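Local coordinates for protein branched-chain-amino-acid aminotransferase (Deinococcus radiodurans, PDB 3UZO) that probably catalyses the pyridoxal-phosphate-dependent transfer of the amino group between leucine, valine or isoleucine and 2-oxoglutarate in the biosynthesis of branched-chain amino acids, at residues 24-27 and 28-31; 127-130 and 131-134; 158-161 and 162-165. All coordinates share one frame; numbering follows the deposited sequence.

Contact 1 of 3, residues 24-27 and 28-31; sequences IDWS and TLGF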
ATOM      1  N   ILE A  24     -19.439  22.265  15.911  1.00 22.94           N
ATOM      2  CA  ILE A  24     -19.078  23.385  16.814  1.00 22.25           C
ATOM      3  C   ILE A  24     -19.105  22.951  18.276  1.00 18.52           C
ATOM      4  O   ILE A  24     -18.596  23.657  19.143  1.00 16.80           O
ATOM      5  CB  ILE A  24     -20.017  24.616  16.616  1.00 36.94           C
ATOM      6  CG1 ILE A  24     -21.419  24.168  16.182  1.00 39.70           C
ATOM      7  CG2 ILE A  24     -19.416  25.570  15.593  1.00 42.62           C
ATOM      8  CD1 ILE A  24     -21.524  23.733  14.727  1.00 38.40           C
ATOM      9  N   ASP A  25     -19.697  21.791  18.550  1.00 17.49           N
ATOM     10  CA  ASP A  25     -19.748  21.277  19.916  1.00 15.71           C
ATOM     11  C   ASP A  25     -18.412  20.586  20.178  1.00 14.98           C
ATOM     12  O   ASP A  25     -18.256  19.378  19.967  1.00 13.17           O
ATOM     13  CB  ASP A  25     -20.905  20.284  20.085  1.00 20.46           C
ATOM     14  CG  ASP A  25     -21.101  19.857  21.528  1.00 22.73           C
ATOM     15  OD1 ASP A  25     -22.148  19.242  21.830  1.00 27.96           O
ATOM     16  OD2 ASP A  25     -20.212  20.126  22.366  1.00 21.74           O
ATOM     17  N   TRP A  26     -17.451  21.373  20.640  1.00 15.27           N
ATOM     18  CA  TRP A  26     -16.113  20.881  20.907  1.00 16.47           C
ATOM     19  C   TRP A  26     -16.073  19.677  21.841  1.00 15.58           C
ATOM     20  O   TRP A  26     -15.265  18.765  21.651  1.00 14.47           O
ATOM     21  CB  TRP A  26     -15.259  22.009  21.486  1.00 14.55           C
ATOM     22  CG  TRP A  26     -15.473  23.326  20.809  1.00 16.49           C
ATOM     23  CD1 TRP A  26     -16.102  24.421  21.330  1.00 18.70           C
ATOM     24  CD2 TRP A  26     -15.068  23.687  19.484  1.00 16.60           C
ATOM     25  NE1 TRP A  26     -16.112  25.443  20.412  1.00 18.04           N
ATOM     26  CE2 TRP A  26     -15.482  25.019  19.269  1.00 18.01           C
ATOM     27  CE3 TRP A  26     -14.395  23.014  18.455  1.00 15.90           C
ATOM     28  CZ2 TRP A  26     -15.243  25.696  18.067  1.00 15.60           C
ATOM     29  CZ3 TRP A  26     -14.158  23.688  17.254  1.00 15.01           C
ATOM     30  CH2 TRP A  26     -14.581  25.013  17.075  1.00 17.71           C
ATOM     31  N   SER A  27     -16.964  19.661  22.826  1.00 16.78           N
ATOM     32  CA  SER A  27     -16.998  18.586  23.812  1.00 17.66           C
ATOM     33  C   SER A  27     -17.308  17.196  23.270  1.00 18.48           C
ATOM     34  O   SER A  27     -16.895  16.198  23.860  1.00 18.80           O
ATOM     35  CB  SER A  27     -18.003  18.923  24.921  1.00 26.86           C
ATOM     36  OG  SER A  27     -19.338  18.827  24.451  1.00 27.48           O
ATOM     37  N   THR A  28     -18.018  17.120  22.149  1.00 11.34           N
ATOM     38  CA  THR A  28     -18.384  15.819  21.589  1.00 10.71           C
ATOM     39  C   THR A  28     -17.518  15.442  20.398  1.00 12.07           C
ATOM     40  O   THR A  28     -17.768  14.451  19.721  1.00 15.50           O
ATOM     41  CB  THR A  28     -19.859  15.801  21.141  1.00 16.13           C
ATOM     42  OG1 THR A  28     -20.064  16.812  20.149  1.00 19.22           O
ATOM     43  CG2 THR A  28     -20.781  16.069  22.327  1.00 13.73           C
ATOM     44  N   LEU A  29     -16.491  16.243  20.154  1.00 13.25           N
ATOM     45  CA  LEU A  29     -15.591  15.992  19.046  1.00 12.86           C
ATOM     46  C   LEU A  29     -14.818  14.692  19.266  1.00  9.56           C
ATOM     47  O   LEU A  29     -14.347  14.416  20.367  1.00  9.31           O
ATOM     48  CB  LEU A  29     -14.614  17.166  18.917  1.00 30.15           C
ATOM     49  CG  LEU A  29     -14.280  17.719  17.533  1.00 31.73           C
ATOM     50  CD1 LEU A  29     -15.545  18.168  16.821  1.00 32.08           C
ATOM     51  CD2 LEU A  29     -13.315  18.885  17.692  1.00 30.65           C
ATOM     52  N   GLY A  30     -14.710  13.891  18.212  1.00 10.24           N
ATOM     53  CA  GLY A  30     -13.963  12.651  18.286  1.00 10.98           C
ATOM     54  C   GLY A  30     -12.855  12.748  17.246  1.00 12.36           C
ATOM     55  O   GLY A  30     -12.111  13.727  17.208  1.00 11.03           O
ATOM     56  N   PHE A  31     -12.744  11.745  16.390  1.00 10.49           N
ATOM     57  CA  PHE A  31     -11.735  11.774  15.341  1.00 12.51           C
ATOM     58  C   PHE A  31     -12.439  11.336  14.068  1.00 12.64           C
ATOM     59  O   PHE A  31     -12.318  10.189  13.638  1.00 13.62           O
ATOM     60  CB  PHE A  31     -10.566  10.830  15.661  1.00 14.82           C
ATOM     61  CG  PHE A  31      -9.314  11.113  14.860  1.00 11.73           C
ATOM     62  CD1 PHE A  31      -8.354  12.005  15.335  1.00 13.18           C
ATOM     63  CD2 PHE A  31      -9.102  10.497  13.631  1.00 13.83           C
ATOM     64  CE1 PHE A  31      -7.194  12.280  14.597  1.00 10.53           C
ATOM     65  CE2 PHE A  31      -7.949  10.758  12.879  1.00 12.24           C
ATOM     66  CZ  PHE A  31      -6.989  11.655  13.365  1.00 12.35           C
TER
HETATM   67  O   HOH W   1     -18.715  17.427  17.846  1.00 31.77           O

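Contact 2 of 3, residues 127-130 and 131-134; sequences RANE and HFLP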
ATOM      1  N   ARG A 127      -4.258  29.255   9.750  1.00 13.72           N
ATOM      2  CA  ARG A 127      -4.735  30.632   9.761  1.00 15.03           C
ATOM      3  C   ARG A 127      -6.076  30.838   9.057  1.00 14.79           C
ATOM      4  O   ARG A 127      -6.937  31.544   9.569  1.00 15.62           O
ATOM      5  CB  ARG A 127      -3.670  31.552   9.162  1.00 13.84           C
ATOM      6  CG  ARG A 127      -2.482  31.741  10.094  1.00 14.39           C
ATOM      7  CD  ARG A 127      -1.277  32.318   9.382  1.00 15.86           C
ATOM      8  NE  ARG A 127      -0.134  32.400  10.289  1.00 18.34           N
ATOM      9  CZ  ARG A 127       1.131  32.462   9.892  1.00 18.31           C
ATOM     10  NH1 ARG A 127       1.418  32.451   8.598  1.00 17.09           N
ATOM     11  NH2 ARG A 127       2.109  32.519  10.791  1.00 18.60           N
ATOM     12  N   ALA A 128      -6.262  30.205   7.905  1.00 13.41           N
ATOM     13  CA  ALA A 128      -7.500  30.350   7.142  1.00 11.95           C
ATOM     14  C   ALA A 128      -8.684  29.617   7.766  1.00 11.38           C
ATOM     15  O   ALA A 128      -9.829  29.910   7.449  1.00 11.96           O
ATOM     16  CB  ALA A 128      -7.289  29.868   5.716  1.00 12.23           C
ATOM     17  N   ASN A 129      -8.401  28.659   8.646  1.00  9.15           N
ATOM     18  CA  ASN A 129      -9.450  27.886   9.304  1.00 11.19           C
ATOM     19  C   ASN A 129      -9.348  28.043  10.815  1.00 10.80           C
ATOM     20  O   ASN A 129      -9.743  27.147  11.562  1.00  9.23           O
ATOM     21  CB  ASN A 129      -9.315  26.402   8.940  1.00 10.97           C
ATOM     22  CG  ASN A 129      -9.569  26.131   7.469  1.00 11.87           C
ATOM     23  OD1 ASN A 129     -10.715  26.087   7.023  1.00 12.45           O
ATOM     24  ND2 ASN A 129      -8.495  25.955   6.705  1.00 10.97           N
ATOM     25  N   GLU A 130      -8.828  29.179  11.271  1.00  7.98           N
ATOM     26  CA  GLU A 130      -8.662  29.391  12.706  1.00 11.15           C
ATOM     27  C   GLU A 130      -9.944  29.233  13.519  1.00 11.40           C
ATOM     28  O   GLU A 130      -9.898  28.809  14.685  1.00 12.76           O
ATOM     29  CB  GLU A 130      -8.050  30.770  12.979  1.00 16.25           C
ATOM     30  CG  GLU A 130      -8.020  31.134  14.450  1.00 19.11           C
ATOM     31  CD  GLU A 130      -7.280  32.423  14.725  1.00 21.37           C
ATOM     32  OE1 GLU A 130      -7.298  32.868  15.888  1.00 22.69           O
ATOM     33  OE2 GLU A 130      -6.678  32.986  13.783  1.00 21.74           O
ATOM     34  N   HIS A 131     -11.080  29.567  12.913  1.00 14.01           N
ATOM     35  CA  HIS A 131     -12.362  29.459  13.593  1.00 14.52           C
ATOM     36  C   HIS A 131     -12.772  28.012  13.886  1.00 14.44           C
ATOM     37  O   HIS A 131     -13.759  27.782  14.584  1.00 11.07           O
ATOM     38  CB  HIS A 131     -13.467  30.186  12.797  1.00 13.40           C
ATOM     39  CG  HIS A 131     -13.502  29.845  11.337  1.00 14.16           C
ATOM     40  ND1 HIS A 131     -12.452  30.107  10.483  1.00 15.77           N
ATOM     41  CD2 HIS A 131     -14.472  29.281  10.577  1.00 12.43           C
ATOM     42  CE1 HIS A 131     -12.771  29.714   9.261  1.00 14.69           C
ATOM     43  NE2 HIS A 131     -13.992  29.210   9.291  1.00 13.59           N
ATOM     44  N   PHE A 132     -12.007  27.049  13.364  1.00 11.47           N
ATOM     45  CA  PHE A 132     -12.278  25.631  13.600  1.00 10.63           C
ATOM     46  C   PHE A 132     -11.364  25.074  14.694  1.00 11.54           C
ATOM     47  O   PHE A 132     -11.449  23.902  15.047  1.00 10.78           O
ATOM     48  CB  PHE A 132     -12.077  24.805  12.328  1.00 11.67           C
ATOM     49  CG  PHE A 132     -13.210  24.909  11.339  1.00 10.95           C
ATOM     50  CD1 PHE A 132     -13.087  25.701  10.201  1.00 10.08           C
ATOM     51  CD2 PHE A 132     -14.389  24.196  11.537  1.00 11.73           C
ATOM     52  CE1 PHE A 132     -14.120  25.784   9.269  1.00 10.74           C
ATOM     53  CE2 PHE A 132     -15.432  24.270  10.610  1.00 12.95           C
ATOM     54  CZ  PHE A 132     -15.294  25.069   9.472  1.00 10.75           C
ATOM     55  N   LEU A 133     -10.484  25.920  15.218  1.00 10.08           N
ATOM     56  CA  LEU A 133      -9.562  25.515  16.275  1.00 10.59           C
ATOM     57  C   LEU A 133     -10.283  25.476  17.621  1.00 10.03           C
ATOM     58  O   LEU A 133     -10.743  26.508  18.113  1.00  7.12           O
ATOM     59  CB  LEU A 133      -8.385  26.498  16.350  1.00 13.38           C
ATOM     60  CG  LEU A 133      -7.367  26.275  17.468  1.00 14.58           C
ATOM     61  CD1 LEU A 133      -6.726  24.895  17.313  1.00 13.59           C
ATOM     62  CD2 LEU A 133      -6.302  27.378  17.419  1.00 13.50           C
ATOM     63  N   PRO A 134     -10.401  24.283  18.234  1.00  7.28           N
ATOM     64  CA  PRO A 134     -11.079  24.152  19.534  1.00  9.16           C
ATOM     65  C   PRO A 134     -10.474  25.080  20.590  1.00  9.51           C
ATOM     66  O   PRO A 134      -9.257  25.106  20.773  1.00  9.21           O
ATOM     67  CB  PRO A 134     -10.876  22.674  19.881  1.00 10.41           C
ATOM     68  CG  PRO A 134     -10.868  22.022  18.521  1.00  9.68           C
ATOM     69  CD  PRO A 134      -9.977  22.966  17.729  1.00 10.13           C
TER

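Contact 3 of 3, residues 158-161 and 162-165; sequences RTAP and EFIF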
ATOM      1  N   ARG A 158       5.057   2.249 -12.211  1.00 30.35           N
ATOM      2  CA  ARG A 158       6.165   3.185 -12.319  1.00 29.49           C
ATOM      3  C   ARG A 158       5.819   4.412 -11.500  1.00 26.66           C
ATOM      4  O   ARG A 158       4.688   4.550 -11.040  1.00 28.04           O
ATOM      5  CB  ARG A 158       6.364   3.603 -13.777  1.00 32.93           C
ATOM      6  CG  ARG A 158       5.190   4.390 -14.354  1.00 36.33           C
ATOM      7  CD  ARG A 158       5.494   4.894 -15.757  1.00 43.05           C
ATOM      8  NE  ARG A 158       5.693   3.802 -16.707  1.00 47.25           N
ATOM      9  CZ  ARG A 158       4.716   3.046 -17.201  1.00 50.38           C
ATOM     10  NH1 ARG A 158       3.458   3.263 -16.839  1.00 51.29           N
ATOM     11  NH2 ARG A 158       4.994   2.070 -18.056  1.00 50.54           N
ATOM     12  N   THR A 159       6.786   5.303 -11.318  1.00 18.84           N
ATOM     13  CA  THR A 159       6.515   6.517 -10.573  1.00 16.73           C
ATOM     14  C   THR A 159       5.672   7.425 -11.471  1.00 15.94           C
ATOM     15  O   THR A 159       5.865   7.460 -12.692  1.00 15.11           O
ATOM     16  CB  THR A 159       7.830   7.219 -10.145  1.00 17.59           C
ATOM     17  OG1 THR A 159       7.520   8.348  -9.321  1.00 18.44           O
ATOM     18  CG2 THR A 159       8.632   7.670 -11.359  1.00 14.76           C
ATOM     19  N   ALA A 160       4.723   8.132 -10.866  1.00 14.09           N
ATOM     20  CA  ALA A 160       3.824   9.037 -11.585  1.00 14.00           C
ATOM     21  C   ALA A 160       4.544  10.177 -12.293  1.00 14.67           C
ATOM     22  O   ALA A 160       5.615  10.599 -11.869  1.00 15.28           O
ATOM     23  CB  ALA A 160       2.800   9.627 -10.613  1.00  6.97           C
ATOM     24  N   PRO A 161       3.955  10.694 -13.383  1.00 17.76           N
ATOM     25  CA  PRO A 161       4.554  11.797 -14.140  1.00 18.77           C
ATOM     26  C   PRO A 161       4.285  13.124 -13.434  1.00 18.74           C
ATOM     27  O   PRO A 161       4.962  14.124 -13.675  1.00 17.77           O
ATOM     28  CB  PRO A 161       3.842  11.713 -15.484  1.00 21.98           C
ATOM     29  CG  PRO A 161       2.462  11.274 -15.080  1.00 21.60           C
ATOM     30  CD  PRO A 161       2.761  10.174 -14.075  1.00 19.41           C
ATOM     31  N   GLU A 162       3.276  13.124 -12.569  1.00 14.24           N
ATOM     32  CA  GLU A 162       2.908  14.319 -11.827  1.00 14.17           C
ATOM     33  C   GLU A 162       2.488  13.955 -10.408  1.00 12.42           C
ATOM     34  O   GLU A 162       2.198  12.795 -10.110  1.00 10.55           O
ATOM     35  CB  GLU A 162       1.760  15.049 -12.529  1.00 30.35           C
ATOM     36  CG  GLU A 162       2.056  15.424 -13.970  1.00 35.27           C
ATOM     37  CD  GLU A 162       0.940  16.234 -14.598  1.00 38.84           C
ATOM     38  OE1 GLU A 162       0.936  16.368 -15.840  1.00 42.28           O
ATOM     39  OE2 GLU A 162       0.074  16.741 -13.853  1.00 41.30           O
ATOM     40  N   PHE A 163       2.473  14.951  -9.531  1.00 13.64           N
ATOM     41  CA  PHE A 163       2.080  14.720  -8.150  1.00 14.12           C
ATOM     42  C   PHE A 163       1.296  15.891  -7.592  1.00 13.39           C
ATOM     43  O   PHE A 163       1.367  17.017  -8.097  1.00 15.02           O
ATOM     44  CB  PHE A 163       3.311  14.497  -7.261  1.00 12.71           C
ATOM     45  CG  PHE A 163       4.222  13.408  -7.743  1.00 13.72           C
ATOM     46  CD1 PHE A 163       5.125  13.642  -8.778  1.00 15.29           C
ATOM     47  CD2 PHE A 163       4.155  12.135  -7.183  1.00 12.82           C
ATOM     48  CE1 PHE A 163       5.947  12.619  -9.251  1.00 16.06           C
ATOM     49  CE2 PHE A 163       4.970  11.110  -7.649  1.00 14.57           C
ATOM     50  CZ  PHE A 163       5.866  11.350  -8.685  1.00 14.84           C
ATOM     51  N   ILE A 164       0.539  15.608  -6.542  1.00 10.46           N
ATOM     52  CA  ILE A 164      -0.218  16.629  -5.855  1.00  9.94           C
ATOM     53  C   ILE A 164       0.189  16.593  -4.383  1.00  9.05           C
ATOM     54  O   ILE A 164       0.421  15.520  -3.809  1.00  7.20           O
ATOM     55  CB  ILE A 164      -1.741  16.385  -5.960  1.00 13.31           C
ATOM     56  CG1 ILE A 164      -2.250  16.822  -7.334  1.00 13.54           C
ATOM     57  CG2 ILE A 164      -2.457  17.114  -4.833  1.00 10.90           C
ATOM     58  CD1 ILE A 164      -3.751  16.628  -7.531  1.00 20.37           C
ATOM     59  N   PHE A 165       0.320  17.773  -3.793  1.00  9.52           N
ATOM     60  CA  PHE A 165       0.640  17.901  -2.375  1.00 11.20           C
ATOM     61  C   PHE A 165      -0.505  18.728  -1.835  1.00 11.03           C
ATOM     62  O   PHE A 165      -0.796  19.804  -2.361  1.00 10.48           O
ATOM     63  CB  PHE A 165       1.944  18.657  -2.137  1.00 10.09           C
ATOM     64  CG  PHE A 165       2.114  19.134  -0.713  1.00 11.54           C
ATOM     65  CD1 PHE A 165       1.967  18.254   0.357  1.00 11.37           C
ATOM     66  CD2 PHE A 165       2.457  20.460  -0.442  1.00 13.82           C
ATOM     67  CE1 PHE A 165       2.159  18.679   1.671  1.00 12.24           C
ATOM     68  CE2 PHE A 165       2.655  20.899   0.874  1.00 12.25           C
ATOM     69  CZ  PHE A 165       2.506  20.003   1.932  1.00 12.80           C
TER

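Contact 1 of 3, residues 24-27 and 28-31
The indole of Trp26 meets Leu29 at its rim: methyl CD2 of Leu29 lies close to the ring plane, 4.3 Å from CE3 of Trp26. One face of the same indole carries the carbonyl oxygen of Ile24, which sits 3.2 Å above the plane and is displaced toward the rim. The second flat group is the carboxylate of Asp25. Its OD2 accepts the hydroxyl of Ser27 (OG to OD2 2.6 Å) from the syn side, 25° out of the carboxylate plane, and a weak bond from Ser27 N reaches the same oxygen. Asp25 CG stands opposite its own backbone N (chi1 -173°), a rotation that carries the carboxylate forward over the turn. Asp25 is also the centre of an inverse gamma turn, and a short 3-10 turn over residues 26-28 follows it. Two successive backbone bonds of the i to i+3 kind define this turn: Thr28 N to Asp25 O at 3.1 Å and Leu29 N to Trp26 O at 3.2 Å. The side chains of Asp25 and Thr28 cross almost perpendicularly, with OD1 of Asp25 3.5 Å from CG2 of Thr28. A water donates to Asp25 O and is hydrogen-bonded to Thr28 OG1 at 2.7 Å. Beyond the turn, Gly30 pairs through its backbone with Gly173, and the ring of Phe31 meets Tyr143 and Tyr175, two residues of the glutamate pocket, edge-to-face.

Contact 2 of 3, residues 127-130 and 131-134
Backbone hydrogen bonds between Asn129 and Phe132 and between Glu130 and Leu133 form the frame of this turn. Phe132 N reaches Asn129 O at 2.9 Å and Leu133 N reaches Glu130 O at 3.0 Å, both with N-H...O angles of 160°. Each spans three residues, the spacing of a 3-10 turn.

The ring contacts are made by His131 and Phe132. The imidazole of His131 folds back along the chain because its CG sits between the backbone N and the carbonyl carbon (chi1 49°), and this brings CE1 to 3.5 Å from Ala128 O, in the ring plane. One imidazole face receives CD1 of Phe132, 3.7 Å above the plane and offset toward the rim. The phenyl ring in turn has Asn129 O at its edge, while its CD1 lies 4.0 Å from OD1 of Asn129; the amide and ring planes are inclined by 49°.

Polar side-chain ends find partners beyond the two segments. Asn129 ND2 bonds to the carbonyls of Val125 and Leu38, Glu130 forms a salt bridge with Arg83, and His131 NE2 is hydrogen-bonded to Asp37.

Asn129 is the first residue to leave helical backbone angles, which identifies the site as a helix terminus: helix 115-128 ends and passes through a single 3-10 turn into the loop leading to strand 141-151.

Contact 3 of 3, residues 158-161 and 162-165
This is a local packing contact at a loop-to-strand junction, where residues 158-161 end the loop after strand 141-151 and residues 162-165 begin strand 162-172. The evidence is the way the Phe163 ring turns back to meet Thr159 and Ala160. With chi1 at -54°, CG of Phe163 lies beside its own backbone N and opposite the carbonyl carbon, which directs the ring toward the incoming loop.

Ala160 supplies the face contact. Its CB stands over the Phe163 ring, 4.3 Å from the centroid and 25° off the normal, a CH-pi geometry. The nearest ring atom to this methyl is CE2 at 4.0 Å. The carbonyl of Ala160 also approaches the ring, with its O 3.3 Å from CZ of Phe163. The same methyl also touches the strand backbone, Ala160 CB lying 3.3 Å from Glu162 O.

Thr159 meets the ring at its edge: OG1 lies in the ring plane, 3.5 Å from Phe163 CZ, and the two side chains cross at about a right angle. This hydroxyl is engaged by hydrogen bonds to Leu109 O and to Gln73 NE2, and the OE1 of the same glutamine takes the N-H of Ala160. One amide thus grips both loop residues that the ring touches, while Trp44 of neighbouring strand 39-45 meets Phe163 edge-to-face.

The preceding part of the loop carries Ile155 and Val157, which line a glutamate pocket, and Arg158 packs on Phe31 of the second subunit. Strands 141-151 and 162-172 are antiparallel neighbours, and the geometry is that of a beta-hairpin with a long connecting loop, within the antiparallel sheet, with the Phe163 ring packed on the last loop residues before its second strand.

How the contacts relate
Contacts 1 and 2 are neighbours, with centres 14 Å apart: the indole of Trp26 packs on Pro134 and on the carbonyl oxygen of Phe132, so the N-terminal turn rests on the loop after helix 115-128. Within the chain contact 3 is remote, its centre about 36 Å from that of contact 1 and 30 Å from that of contact 2. Contact 1 is a surface turn, whereas in contacts 2 and 3 two of the touching residues are buried. The first two share i to i+3 backbone bonds; contact 3 has none between its segments and relies on CH-pi and edge packing. Across the dimer contacts 1 and 3 come together, Phe31 packing on Ile155 and Arg158 of the second subunit.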